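Local structure of protein (lectin) (Hyacinthoides hispanica, 1B2P) at residues Ile16-Ala19 / Thr20-Leu23. The protein binds mannose as a bulb-type lectin of a monocot, and so probably recognises mannose-containing glycans. Sequence-based numbering, arbitrary orientation.
Sequences ILHA and TESL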
ATOM      1  N   ILE A  16      12.875  -0.717  14.766  1.00 18.11           N
ATOM      2  CA  ILE A  16      13.376   0.551  15.464  1.00 18.58           C
ATOM      3  C   ILE A  16      12.721   1.597  14.617  1.00 17.25           C
ATOM      4  O   ILE A  16      12.524   1.522  13.381  1.00 21.78           O
ATOM      5  CB  ILE A  16      14.893   0.675  15.156  1.00 20.19           C
ATOM      6  CG1 ILE A  16      15.699  -0.427  15.869  1.00 27.46           C
ATOM      7  CG2 ILE A  16      15.259   2.096  15.687  1.00 23.06           C
ATOM      8  CD1 ILE A  16      17.233  -0.230  15.711  1.00 31.86           C
ATOM      9  N   LEU A  17      12.260   2.707  15.304  1.00 15.52           N
ATOM     10  CA  LEU A  17      11.894   3.918  14.567  1.00 16.04           C
ATOM     11  C   LEU A  17      13.007   4.977  14.823  1.00 16.11           C
ATOM     12  O   LEU A  17      13.102   5.334  15.986  1.00 17.67           O
ATOM     13  CB  LEU A  17      10.616   4.434  15.194  1.00 20.09           C
ATOM     14  CG  LEU A  17       9.253   3.993  14.755  1.00 24.83           C
ATOM     15  CD1 LEU A  17       8.236   5.022  15.312  1.00 23.97           C
ATOM     16  CD2 LEU A  17       9.087   3.895  13.242  1.00 23.87           C
ATOM     17  N   HIS A  18      13.732   5.193  13.778  1.00 18.94           N
ATOM     18  CA  HIS A  18      14.797   6.221  13.928  1.00 21.17           C
ATOM     19  C   HIS A  18      14.068   7.524  13.723  1.00 18.28           C
ATOM     20  O   HIS A  18      12.949   7.743  13.349  1.00 20.12           O
ATOM     21  CB  HIS A  18      15.768   6.050  12.718  1.00 23.46           C
ATOM     22  CG  HIS A  18      16.524   4.763  12.793  1.00 29.74           C
ATOM     23  ND1 HIS A  18      17.563   4.554  13.669  1.00 33.68           N
ATOM     24  CD2 HIS A  18      16.351   3.598  12.110  1.00 34.35           C
ATOM     25  CE1 HIS A  18      18.022   3.324  13.548  1.00 34.60           C
ATOM     26  NE2 HIS A  18      17.311   2.740  12.601  1.00 35.29           N
ATOM     27  N   ALA A  19      14.866   8.626  14.077  1.00 19.86           N
ATOM     28  CA  ALA A  19      14.332   9.960  13.934  1.00 21.49           C
ATOM     29  C   ALA A  19      13.795  10.289  12.572  1.00 17.88           C
ATOM     30  O   ALA A  19      14.404   9.919  11.515  1.00 22.03           O
ATOM     31  CB  ALA A  19      15.501  10.989  14.220  1.00 24.07           C
ATOM     32  N   THR A  20      12.656  10.911  12.447  1.00 18.00           N
ATOM     33  CA  THR A  20      11.867  11.249  11.319  1.00 20.37           C
ATOM     34  C   THR A  20      10.999  10.074  10.798  1.00 20.75           C
ATOM     35  O   THR A  20      10.250  10.348   9.882  1.00 23.56           O
ATOM     36  CB  THR A  20      12.642  11.708  10.027  1.00 25.02           C
ATOM     37  OG1 THR A  20      13.465  10.732   9.460  1.00 26.70           O
ATOM     38  CG2 THR A  20      13.589  12.799  10.536  1.00 27.36           C
ATOM     39  N   GLU A  21      11.310   8.885  11.302  1.00 20.06           N
ATOM     40  CA  GLU A  21      10.442   7.774  10.795  1.00 19.06           C
ATOM     41  C   GLU A  21       9.112   7.700  11.578  1.00 19.47           C
ATOM     42  O   GLU A  21       9.060   8.057  12.765  1.00 17.33           O
ATOM     43  CB  GLU A  21      11.257   6.465  11.007  1.00 21.69           C
ATOM     44  CG  GLU A  21      12.466   6.476  10.045  1.00 23.96           C
ATOM     45  CD  GLU A  21      13.287   5.204  10.200  1.00 25.09           C
ATOM     46  OE1 GLU A  21      13.275   4.426  11.125  1.00 24.97           O
ATOM     47  OE2 GLU A  21      14.071   4.956   9.195  1.00 30.32           O
ATOM     48  N   SER A  22       8.195   6.941  10.899  1.00 19.45           N
ATOM     49  CA  SER A  22       6.849   6.970  11.604  1.00 13.96           C
ATOM     50  C   SER A  22       6.095   5.698  11.235  1.00 17.91           C
ATOM     51  O   SER A  22       6.436   5.021  10.231  1.00 18.64           O
ATOM     52  CB  SER A  22       6.052   8.149  11.192  1.00 16.89           C
ATOM     53  OG  SER A  22       5.819   8.136   9.759  1.00 21.77           O
ATOM     54  N   LEU A  23       5.100   5.405  12.018  1.00 13.55           N
ATOM     55  CA  LEU A  23       3.999   4.525  11.549  1.00 14.03           C
ATOM     56  C   LEU A  23       2.933   5.442  11.036  1.00 16.39           C
ATOM     57  O   LEU A  23       2.742   6.555  11.541  1.00 16.05           O
ATOM     58  CB  LEU A  23       3.421   3.770  12.739  1.00 14.51           C
ATOM     59  CG  LEU A  23       4.411   2.918  13.545  1.00 16.66           C
ATOM     60  CD1 LEU A  23       3.732   2.061  14.595  1.00 17.38           C
ATOM     61  CD2 LEU A  23       5.206   1.970  12.614  1.00 19.41           C
TER
HETATM   62  O   HOH W   1      11.906   2.322  10.728  1.00 46.84           O
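Glu-21 reaches back over a type II beta turn and takes hold of His-18, the first residue of that turn. Two hydrogen bonds join the pair. In the backbone, Glu-21 N donates to His-18 O at 2.9 Å and closes the turn. Through the side chain, His-18 N donates to Glu-21 OE1 at 2.8 Å, in a fairly straight bond. The donor comes from above the carboxylate plane, 43° out of it.

The torsions of Glu-21 explain this reach. Its CG sits beside the backbone N and anti to the carbonyl carbon (chi1 -68°), and the chain is extended beyond CG. The carboxylate then lies alongside His-18, both side chains pointing the same way. It meets the imidazole at its edge, where His-18 CD2 is 3.3 Å from Glu-21 OE1. Ring and carboxylate planes are 71° apart, so the two do not stack. One face of the ring is covered by Ile-16 CG2, 3.7 Å above its centre. A water donates both to Ile-16 O, at 2.8 Å, and to Glu-21 OE1.

Leu-17, just before the turn, packs against the chain that follows it. Its CD2 runs along the backbone of Ser-22, 3.9 Å from Ser-22 N, and meets Leu-23 CD2 at 4.4 Å. Both leucines also touch Ile-4 of strand 3-5.

The turn links two of the antiparallel sheets of the bulb-type lectin fold. Leu-17 bonds through its backbone to Ala-65 in one sheet, and Leu-23 to Phe-34 in the other. At the turn itself, Glu-21 OE1 accepts from both His-18 N and the water. Two donors on one oxygen probably favour an ionised carboxylate, and the amide bond fixes how the Glu-21 side chain lies along His-18.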